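Local atomic coordinates of NADH oxidase (Thermus thermophilus, PDB entry 6RVB), a protein that probably uses NADH to reduce coenzyme A disulfide, working as an FAD-dependent flavoprotein of the class-III pyridine nucleotide-disulfide oxidoreductase family. Residues A[188-193]-A[353-358]; A[324-329]-A[337-342]. All coordinates share one frame; numbering follows the deposited sequence.

Interaction 1: A[188-193]-A[353-358]; sequences WDPEVG and AKKVFI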
ATOM      1  N   TRP A 188       5.607  -7.001 -19.843  1.00 40.49           N
ATOM      2  CA  TRP A 188       4.583  -7.497 -18.937  1.00 35.34           C
ATOM      3  C   TRP A 188       3.346  -7.928 -19.695  1.00 41.36           C
ATOM      4  O   TRP A 188       3.014  -7.354 -20.753  1.00 54.29           O
ATOM      5  CB  TRP A 188       4.207  -6.468 -17.884  1.00 25.32           C
ATOM      6  CG  TRP A 188       3.471  -7.040 -16.784  1.00 30.86           C
ATOM      7  CD1 TRP A 188       2.171  -6.993 -16.578  1.00 36.75           C
ATOM      8  CD2 TRP A 188       4.013  -7.740 -15.676  1.00 39.69           C
ATOM      9  NE1 TRP A 188       1.810  -7.641 -15.421  1.00 34.95           N
ATOM     10  CE2 TRP A 188       2.945  -8.120 -14.851  1.00 40.66           C
ATOM     11  CE3 TRP A 188       5.299  -8.108 -15.302  1.00 29.72           C
ATOM     12  CZ2 TRP A 188       3.130  -8.861 -13.700  1.00 35.11           C
ATOM     13  CZ3 TRP A 188       5.466  -8.851 -14.173  1.00 36.13           C
ATOM     14  CH2 TRP A 188       4.396  -9.226 -13.396  1.00 40.72           C
ATOM     15  N   ASP A 189       2.618  -8.870 -19.108  1.00 38.15           N
ATOM     16  CA  ASP A 189       1.299  -9.272 -19.602  1.00 41.92           C
ATOM     17  C   ASP A 189       0.448  -8.154 -20.209  1.00 46.23           C
ATOM     18  O   ASP A 189       0.599  -6.972 -19.842  1.00 52.11           O
ATOM     19  CB  ASP A 189       0.582  -9.940 -18.485  1.00 48.05           C
ATOM     20  CG  ASP A 189       1.067 -11.315 -18.254  1.00 54.24           C
ATOM     21  OD1 ASP A 189       1.612 -11.957 -19.188  1.00 45.02           O
ATOM     22  OD2 ASP A 189       0.845 -11.748 -17.125  1.00 55.33           O
ATOM     23  N   PRO A 190      -0.376  -8.483 -21.227  1.00 49.54           N
ATOM     24  CA  PRO A 190      -0.739  -7.354 -22.119  1.00 49.01           C
ATOM     25  C   PRO A 190      -1.931  -6.502 -21.702  1.00 43.01           C
ATOM     26  O   PRO A 190      -2.105  -5.520 -22.407  1.00 37.35           O
ATOM     27  CB  PRO A 190      -0.959  -8.032 -23.470  1.00 35.95           C
ATOM     28  CG  PRO A 190      -1.379  -9.273 -23.144  1.00 36.22           C
ATOM     29  CD  PRO A 190      -0.564  -9.739 -21.934  1.00 46.02           C
ATOM     30  N   GLU A 191      -2.640  -6.867 -20.616  1.00 36.65           N
ATOM     31  CA  GLU A 191      -3.731  -6.078 -20.023  1.00 39.03           C
ATOM     32  C   GLU A 191      -3.151  -4.717 -19.534  1.00 45.94           C
ATOM     33  O   GLU A 191      -3.788  -3.652 -19.647  1.00 41.37           O
ATOM     34  CB  GLU A 191      -4.390  -6.781 -18.829  1.00 31.19           C
ATOM     35  CG  GLU A 191      -5.221  -7.979 -19.035  1.00 42.99           C
ATOM     36  CD  GLU A 191      -4.508  -9.376 -19.245  1.00 65.48           C
ATOM     37  OE1 GLU A 191      -3.303  -9.446 -19.714  1.00 46.88           O
ATOM     38  OE2 GLU A 191      -5.234 -10.405 -18.950  1.00 57.96           O
ATOM     39  N   VAL A 192      -1.957  -4.775 -18.951  1.00 40.62           N
ATOM     40  CA  VAL A 192      -1.336  -3.574 -18.455  1.00 39.20           C
ATOM     41  C   VAL A 192      -0.931  -2.739 -19.640  1.00 38.87           C
ATOM     42  O   VAL A 192      -1.266  -1.591 -19.694  1.00 41.15           O
ATOM     43  CB  VAL A 192      -0.156  -3.850 -17.499  1.00 36.76           C
ATOM     44  CG1 VAL A 192       0.677  -2.564 -17.274  1.00 23.84           C
ATOM     45  CG2 VAL A 192      -0.706  -4.395 -16.256  1.00 27.31           C
ATOM     46  N   GLY A 193      -0.190  -3.306 -20.586  1.00 43.22           N
ATOM     47  CA  GLY A 193       0.158  -2.606 -21.823  1.00 42.48           C
ATOM     48  C   GLY A 193      -1.050  -1.875 -22.438  1.00 45.64           C
ATOM     49  O   GLY A 193      -0.902  -0.744 -22.927  1.00 41.22           O
ATOM     50  N   ALA A 353       1.208 -22.248 -15.159  1.00 48.82           N
ATOM     51  CA  ALA A 353       0.680 -21.000 -14.614  1.00 45.66           C
ATOM     52  C   ALA A 353      -0.631 -20.454 -15.167  1.00 37.13           C
ATOM     53  O   ALA A 353      -0.963 -20.694 -16.261  1.00 47.40           O
ATOM     54  CB  ALA A 353       1.730 -19.967 -14.723  1.00 47.58           C
ATOM     55  N   LYS A 354      -1.341 -19.678 -14.386  1.00 40.25           N
ATOM     56  CA  LYS A 354      -2.584 -19.091 -14.788  1.00 47.00           C
ATOM     57  C   LYS A 354      -2.542 -17.634 -14.333  1.00 47.20           C
ATOM     58  O   LYS A 354      -1.783 -17.285 -13.452  1.00 48.43           O
ATOM     59  CB  LYS A 354      -3.763 -19.858 -14.148  1.00 46.24           C
ATOM     60  CG  LYS A 354      -4.157 -21.151 -14.913  1.00 49.98           C
ATOM     61  CD  LYS A 354      -5.288 -21.888 -14.200  1.00 64.92           C
ATOM     62  CE  LYS A 354      -6.060 -22.820 -15.129  1.00 85.88           C
ATOM     63  NZ  LYS A 354      -6.525 -22.154 -16.412  1.00 88.89           N
ATOM     64  N   LYS A 355      -3.354 -16.772 -14.940  1.00 47.04           N
ATOM     65  CA  LYS A 355      -3.568 -15.429 -14.410  1.00 40.13           C
ATOM     66  C   LYS A 355      -5.003 -15.092 -14.060  1.00 44.10           C
ATOM     67  O   LYS A 355      -5.929 -15.768 -14.490  1.00 58.44           O
ATOM     68  CB  LYS A 355      -3.030 -14.376 -15.356  1.00 34.74           C
ATOM     69  CG  LYS A 355      -3.815 -14.131 -16.520  1.00 33.63           C
ATOM     70  CD  LYS A 355      -3.100 -13.184 -17.430  1.00 41.86           C
ATOM     71  CE  LYS A 355      -3.757 -13.053 -18.783  1.00 38.76           C
ATOM     72  NZ  LYS A 355      -2.658 -12.566 -19.694  1.00 52.10           N
ATOM     73  N   VAL A 356      -5.184 -14.038 -13.286  1.00 38.52           N
ATOM     74  CA  VAL A 356      -6.469 -13.484 -13.077  1.00 37.52           C
ATOM     75  C   VAL A 356      -6.301 -11.960 -13.140  1.00 40.85           C
ATOM     76  O   VAL A 356      -5.260 -11.455 -12.756  1.00 41.91           O
ATOM     77  CB  VAL A 356      -7.058 -14.019 -11.761  1.00 41.54           C
ATOM     78  CG1 VAL A 356      -6.504 -13.305 -10.587  1.00 37.41           C
ATOM     79  CG2 VAL A 356      -8.448 -13.718 -11.736  1.00 49.21           C
ATOM     80  N   PHE A 357      -7.263 -11.205 -13.654  1.00 40.04           N
ATOM     81  CA  PHE A 357      -7.028  -9.737 -13.801  1.00 39.96           C
ATOM     82  C   PHE A 357      -8.338  -9.001 -13.596  1.00 42.36           C
ATOM     83  O   PHE A 357      -9.245  -9.135 -14.420  1.00 42.59           O
ATOM     84  CB  PHE A 357      -6.501  -9.433 -15.209  1.00 33.35           C
ATOM     85  CG  PHE A 357      -6.178  -8.010 -15.461  1.00 36.86           C
ATOM     86  CD1 PHE A 357      -7.135  -7.140 -15.919  1.00 40.96           C
ATOM     87  CD2 PHE A 357      -4.883  -7.512 -15.237  1.00 48.48           C
ATOM     88  CE1 PHE A 357      -6.852  -5.749 -16.124  1.00 41.56           C
ATOM     89  CE2 PHE A 357      -4.572  -6.105 -15.443  1.00 44.81           C
ATOM     90  CZ  PHE A 357      -5.572  -5.245 -15.875  1.00 37.95           C
ATOM     91  N   ILE A 358      -8.455  -8.277 -12.485  1.00 36.29           N
ATOM     92  CA  ILE A 358      -9.728  -7.764 -12.088  1.00 37.35           C
ATOM     93  C   ILE A 358      -9.630  -6.275 -12.042  1.00 40.70           C
ATOM     94  O   ILE A 358      -8.533  -5.800 -11.978  1.00 38.87           O
ATOM     95  CB  ILE A 358     -10.323  -8.339 -10.802  1.00 32.45           C
ATOM     96  CG1 ILE A 358      -9.505  -7.966  -9.617  1.00 36.39           C
ATOM     97  CG2 ILE A 358     -10.392  -9.719 -10.909  1.00 38.93           C
ATOM     98  CD1 ILE A 358      -9.811  -6.677  -9.099  1.00 38.87           C
TER
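Glu191 and Lys355 reach for each other tip to tip, and their salt bridge is the one hydrogen-bonded link between residues 188-193 and 353-358. Lys355 NZ lies 3.2 Å from Glu191 OE1 and approaches it on the syn lone pair, the side of the other carboxylate oxygen. Glu191 OE2 is nearly as close to the amine, and it also lies against the last methylene of the lysine. The carbon chain of Lys355 is extended beyond CG, and NZ comes to rest near a second acid: Asp189 OD1 stands 4.3 Å from Lys355 NZ, an opposite charge too distant for a salt bridge but probably still favourable. Although Asp189 holds the N-cap position of helix 190-202, its carboxylate is satisfied at the start of a different helix, 343-348, where OD2 accepts from the backbone N of Leu343 and OD1 from that of Glu344. The contact bridges two parts of the chain: helix 190-202 belongs to the nucleotide-binding part, whereas strand 353-361 is an outermost strand, within this chain, of the antiparallel sheet of the dimerisation domain. Glu191 contributes a polar and an apolar contact. Its chain bends at chi2 (80°), placing CD away from an extended course, while the aliphatic part slides past Phe357 in the opposite direction. Glu191 CB sits over the centre of the Phe357 ring, a CH-pi contact 3.5 Å from the centroid and 13° off the normal. Val192 CG2 adds a looser apolar contact, 4.3 Å from Phe357 CE2. Trp188 NE1, beside the contact, donates to Glu376 OE1 of the neighbouring strand 372-380.

Interaction 2: A[324-329]-A[337-342]; sequences VGTAIF and ATTGLS. With NAD (nicotinamide-adenine-dinucleotide), chain F.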
ATOM      1  N   VAL A 324      12.705  -9.947  -5.705  1.00 41.63           N
ATOM      2  CA  VAL A 324      11.621 -10.653  -6.257  1.00 37.36           C
ATOM      3  C   VAL A 324      11.124  -9.946  -7.586  1.00 41.47           C
ATOM      4  O   VAL A 324      10.308 -10.476  -8.360  1.00 41.49           O
ATOM      5  CB  VAL A 324      10.659 -10.769  -5.128  1.00 31.40           C
ATOM      6  CG1 VAL A 324       9.396 -10.140  -5.427  1.00 41.05           C
ATOM      7  CG2 VAL A 324      10.519 -12.126  -4.786  1.00 32.55           C
ATOM      8  N   GLY A 325      11.653  -8.746  -7.855  1.00 43.25           N
ATOM      9  CA  GLY A 325      11.305  -7.989  -9.041  1.00 33.20           C
ATOM     10  C   GLY A 325      10.299  -6.864  -8.900  1.00 40.63           C
ATOM     11  O   GLY A 325       9.724  -6.476  -9.884  1.00 43.32           O
ATOM     12  N   THR A 326      10.082  -6.345  -7.704  1.00 36.26           N
ATOM     13  CA  THR A 326       9.077  -5.284  -7.532  1.00 35.28           C
ATOM     14  C   THR A 326       9.473  -3.990  -8.209  1.00 31.97           C
ATOM     15  O   THR A 326      10.604  -3.576  -8.032  1.00 38.60           O
ATOM     16  CB  THR A 326       8.817  -5.013  -6.054  1.00 35.07           C
ATOM     17  OG1 THR A 326       8.635  -6.265  -5.366  1.00 36.33           O
ATOM     18  CG2 THR A 326       7.693  -4.127  -5.851  1.00 29.06           C
ATOM     19  N   ALA A 327       8.583  -3.418  -9.021  1.00 30.10           N
ATOM     20  CA  ALA A 327       8.829  -2.139  -9.687  1.00 32.96           C
ATOM     21  C   ALA A 327       7.602  -1.289  -9.789  1.00 36.92           C
ATOM     22  O   ALA A 327       6.553  -1.795 -10.050  1.00 46.94           O
ATOM     23  CB  ALA A 327       9.396  -2.335 -11.020  1.00 27.98           C
ATOM     24  N   ILE A 328       7.714   0.005  -9.603  1.00 33.39           N
ATOM     25  CA  ILE A 328       6.556   0.863  -9.783  1.00 33.43           C
ATOM     26  C   ILE A 328       6.990   2.115 -10.577  1.00 41.39           C
ATOM     27  O   ILE A 328       8.146   2.556 -10.439  1.00 45.33           O
ATOM     28  CB  ILE A 328       5.941   1.181  -8.447  1.00 31.28           C
ATOM     29  CG1 ILE A 328       4.667   1.934  -8.640  1.00 31.28           C
ATOM     30  CG2 ILE A 328       6.812   2.043  -7.579  1.00 30.21           C
ATOM     31  CD1 ILE A 328       4.089   2.320  -7.369  1.00 30.29           C
ATOM     32  N   PHE A 329       6.135   2.614 -11.467  1.00 31.70           N
ATOM     33  CA  PHE A 329       6.410   3.847 -12.146  1.00 35.66           C
ATOM     34  C   PHE A 329       5.151   4.654 -12.365  1.00 39.95           C
ATOM     35  O   PHE A 329       4.083   4.179 -12.178  1.00 41.88           O
ATOM     36  CB  PHE A 329       7.200   3.646 -13.431  1.00 39.44           C
ATOM     37  CG  PHE A 329       6.414   3.049 -14.564  1.00 39.77           C
ATOM     38  CD1 PHE A 329       6.324   1.720 -14.711  1.00 44.70           C
ATOM     39  CD2 PHE A 329       5.786   3.801 -15.473  1.00 41.44           C
ATOM     40  CE1 PHE A 329       5.586   1.173 -15.699  1.00 44.58           C
ATOM     41  CE2 PHE A 329       5.077   3.241 -16.468  1.00 41.00           C
ATOM     42  CZ  PHE A 329       4.976   1.949 -16.573  1.00 42.07           C
ATOM     43  N   ALA A 337       2.359  -0.904 -11.095  1.00 26.73           N
ATOM     44  CA  ALA A 337       3.332  -1.650 -10.361  1.00 34.78           C
ATOM     45  C   ALA A 337       3.329  -3.151 -10.639  1.00 38.59           C
ATOM     46  O   ALA A 337       2.293  -3.768 -10.685  1.00 43.76           O
ATOM     47  CB  ALA A 337       3.235  -1.371  -8.951  1.00 27.39           C
ATOM     48  N   THR A 338       4.488  -3.750 -10.813  1.00 33.94           N
ATOM     49  CA  THR A 338       4.579  -5.170 -11.064  1.00 36.44           C
ATOM     50  C   THR A 338       5.571  -5.744 -10.081  1.00 44.65           C
ATOM     51  O   THR A 338       6.323  -5.001  -9.463  1.00 39.02           O
ATOM     52  CB  THR A 338       5.066  -5.489 -12.536  1.00 41.97           C
ATOM     53  OG1 THR A 338       6.314  -4.817 -12.900  1.00 39.67           O
ATOM     54  CG2 THR A 338       3.999  -5.082 -13.467  1.00 39.05           C
ATOM     55  N   THR A 339       5.592  -7.068  -9.972  1.00 46.61           N
ATOM     56  CA  THR A 339       6.415  -7.788  -9.040  1.00 38.42           C
ATOM     57  C   THR A 339       6.349  -9.262  -9.440  1.00 46.82           C
ATOM     58  O   THR A 339       5.292  -9.758  -9.903  1.00 42.85           O
ATOM     59  CB  THR A 339       5.893  -7.598  -7.594  1.00 39.84           C
ATOM     60  OG1 THR A 339       6.919  -7.986  -6.723  1.00 43.59           O
ATOM     61  CG2 THR A 339       4.597  -8.454  -7.236  1.00 36.24           C
ATOM     62  N   GLY A 340       7.435 -10.001  -9.233  1.00 41.92           N
ATOM     63  CA  GLY A 340       7.383 -11.396  -9.587  1.00 42.87           C
ATOM     64  C   GLY A 340       7.485 -11.588 -11.082  1.00 39.42           C
ATOM     65  O   GLY A 340       7.962 -10.703 -11.757  1.00 45.45           O
ATOM     66  N   LEU A 341       7.042 -12.745 -11.572  1.00 37.66           N
ATOM     67  CA  LEU A 341       6.894 -13.048 -13.016  1.00 39.45           C
ATOM     68  C   LEU A 341       5.505 -12.704 -13.581  1.00 39.91           C
ATOM     69  O   LEU A 341       4.462 -12.833 -12.928  1.00 39.47           O
ATOM     70  CB  LEU A 341       7.129 -14.556 -13.248  1.00 31.83           C
ATOM     71  CG  LEU A 341       8.196 -15.363 -12.485  1.00 42.52           C
ATOM     72  CD1 LEU A 341       8.276 -16.821 -12.780  1.00 36.64           C
ATOM     73  CD2 LEU A 341       9.560 -14.790 -12.835  1.00 37.27           C
ATOM     74  N   SER A 342       5.479 -12.331 -14.833  1.00 36.39           N
ATOM     75  CA  SER A 342       4.234 -12.246 -15.545  1.00 35.25           C
ATOM     76  C   SER A 342       3.840 -13.630 -16.016  1.00 42.43           C
ATOM     77  O   SER A 342       4.683 -14.477 -16.126  1.00 38.43           O
ATOM     78  CB  SER A 342       4.470 -11.483 -16.798  1.00 42.63           C
ATOM     79  OG  SER A 342       5.252 -12.273 -17.687  1.00 47.72           O
TER
HETATM   80  PA  NAD F 502      13.511  -1.292 -21.239  1.00 39.40           P
HETATM   81  O1A NAD F 502      12.652  -1.276 -19.997  1.00 44.89           O
HETATM   82  O2A NAD F 502      14.304  -2.452 -21.554  1.00 45.18           O
HETATM   83  O5B NAD F 502      12.610  -0.995 -22.561  1.00 67.72           O
HETATM   84  C5B NAD F 502      11.624  -1.828 -23.265  1.00 75.24           C
HETATM   85  C4B NAD F 502      11.935  -1.997 -24.791  1.00 53.48           C
HETATM   86  O4B NAD F 502      11.220  -2.472 -25.966  1.00 40.38           O
HETATM   87  C3B NAD F 502      12.156  -0.604 -25.116  1.00 49.26           C
HETATM   88  O3B NAD F 502      13.263  -0.372 -24.345  1.00 54.82           O
HETATM   89  C2B NAD F 502      12.507  -0.762 -26.561  1.00 52.79           C
HETATM   90  O2B NAD F 502      13.812  -0.705 -27.121  1.00 59.40           O
HETATM   91  C1B NAD F 502      12.252  -2.148 -26.905  1.00 46.51           C
HETATM   92  N9A NAD F 502      12.285  -1.419 -28.236  1.00 65.64           N
HETATM   93  C8A NAD F 502      11.340  -0.559 -28.860  1.00 70.41           C
HETATM   94  N7A NAD F 502      11.718  -0.036 -30.082  1.00 48.98           N
HETATM   95  C5A NAD F 502      12.934  -0.537 -30.232  1.00 49.26           C
HETATM   96  C6A NAD F 502      13.713  -0.315 -31.284  1.00 44.70           C
HETATM   97  N6A NAD F 502      13.153   0.442 -32.147  1.00 45.89           N
HETATM   98  N1A NAD F 502      14.967  -0.851 -31.332  1.00 53.95           N
HETATM   99  C2A NAD F 502      15.330  -1.617 -30.210  1.00 75.34           C
HETATM  100  N3A NAD F 502      14.533  -1.836 -29.082  1.00 39.76           N
HETATM  101  C4A NAD F 502      13.339  -1.321 -29.120  1.00 47.80           C
HETATM  102  O3  NAD F 502      14.573  -0.166 -21.039  1.00 49.52           O
HETATM  103  PN  NAD F 502      14.499   1.302 -20.362  1.00 47.31           P
HETATM  104  O1N NAD F 502      15.683   1.983 -21.084  1.00 45.87           O
HETATM  105  O2N NAD F 502      13.179   1.933 -20.399  1.00 47.46           O
HETATM  106  O5D NAD F 502      14.686   0.896 -18.837  1.00 39.17           O
HETATM  107  C5D NAD F 502      15.611   1.579 -18.026  1.00 64.14           C
HETATM  108  C4D NAD F 502      15.951   0.934 -16.673  1.00 58.14           C
HETATM  109  O4D NAD F 502      16.374   1.871 -15.650  1.00 61.09           O
HETATM  110  C3D NAD F 502      14.717   0.206 -16.203  1.00 68.29           C
HETATM  111  O3D NAD F 502      14.565  -1.150 -16.675  1.00 82.46           O
HETATM  112  C2D NAD F 502      14.985   0.296 -14.733  1.00 71.48           C
HETATM  113  O2D NAD F 502      15.997  -0.595 -14.420  1.00 76.44           O
HETATM  114  C1D NAD F 502      15.582   1.662 -14.530  1.00 62.96           C
HETATM  115  N1N NAD F 502      14.347   2.483 -14.495  1.00 71.16           N
HETATM  116  C2N NAD F 502      13.376   2.182 -13.545  1.00 83.83           C
HETATM  117  C3N NAD F 502      12.151   2.882 -13.431  1.00 83.00           C
HETATM  118  C7N NAD F 502      11.107   2.533 -12.368  1.00 76.04           C
HETATM  119  O7N NAD F 502      11.108   1.315 -11.657  1.00 68.52           O
HETATM  120  N7N NAD F 502      10.129   3.411 -12.113  1.00 69.47           N
HETATM  121  C4N NAD F 502      11.914   3.938 -14.327  1.00 71.17           C
HETATM  122  C5N NAD F 502      12.863   4.234 -15.290  1.00 74.16           C
HETATM  123  C6N NAD F 502      14.062   3.497 -15.367  1.00 75.82           C
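Thr326 OG1 is gripped from two sources: Thr339 OG1 donates to it at 2.8 Å, and it is also hydrogen-bonded to the backbone O of Asp421 of the second subunit. The two threonine side chains lie side by side, pointing the same way; a chi1 of -164° sets Thr339 OG1 anti to its backbone N, beside Thr326 OG1 and Val324 CG1. Beyond them the chain forms a beta hairpin. Ala327 and Thr338 are an antiparallel hydrogen-bonded pair: Ala327 N reaches Thr338 O at 2.8 Å, and Thr338 N returns a bond to Ala327 O at 2.9 Å. The next pair, Ile328 with Ala337, is non-hydrogen-bonded, and here Ile328 CG1 packs on Ala337 CB at 3.6 Å. The carbonyl of Ile328 instead serves the ligand, accepting from NAD N7N at 2.7 Å in a nearly straight bond (168°). That carboxamide nitrogen also lies against Phe329 CB. At the other end Gly340 N makes only a weak bond to Val324 O. With NAD further hydrogen-bonded to Pro297 O and Ala240 O, the hairpin edge supplies a backbone acceptor that probably helps orient the nicotinamide amide, while Thr326, just before that strand, ties it to Asp421 of the second subunit.

In the fold
The centres of the two interactions lie 12 Å apart, and both reach the antiparallel sheet of the dimerisation domain. Within this chain, interaction 1 uses its outermost strand 353-361, whereas interaction 2 pairs the opposite outermost strand, 327-331, with its neighbour 334-340. Along the sequence, interaction 2 is nested inside the long loop closed by interaction 1. Trp188 connects them directly: its indole packs on Thr338, with CD2 3.5 Å from Thr338 CG2, and on the backbone of Thr339, Leu341 and Ser342. The segment leading into helix 190-202 is thereby held against both parts of the sheet, joining the nucleotide-binding region to a domain that contacts NAD, coenzyme A and the second subunit.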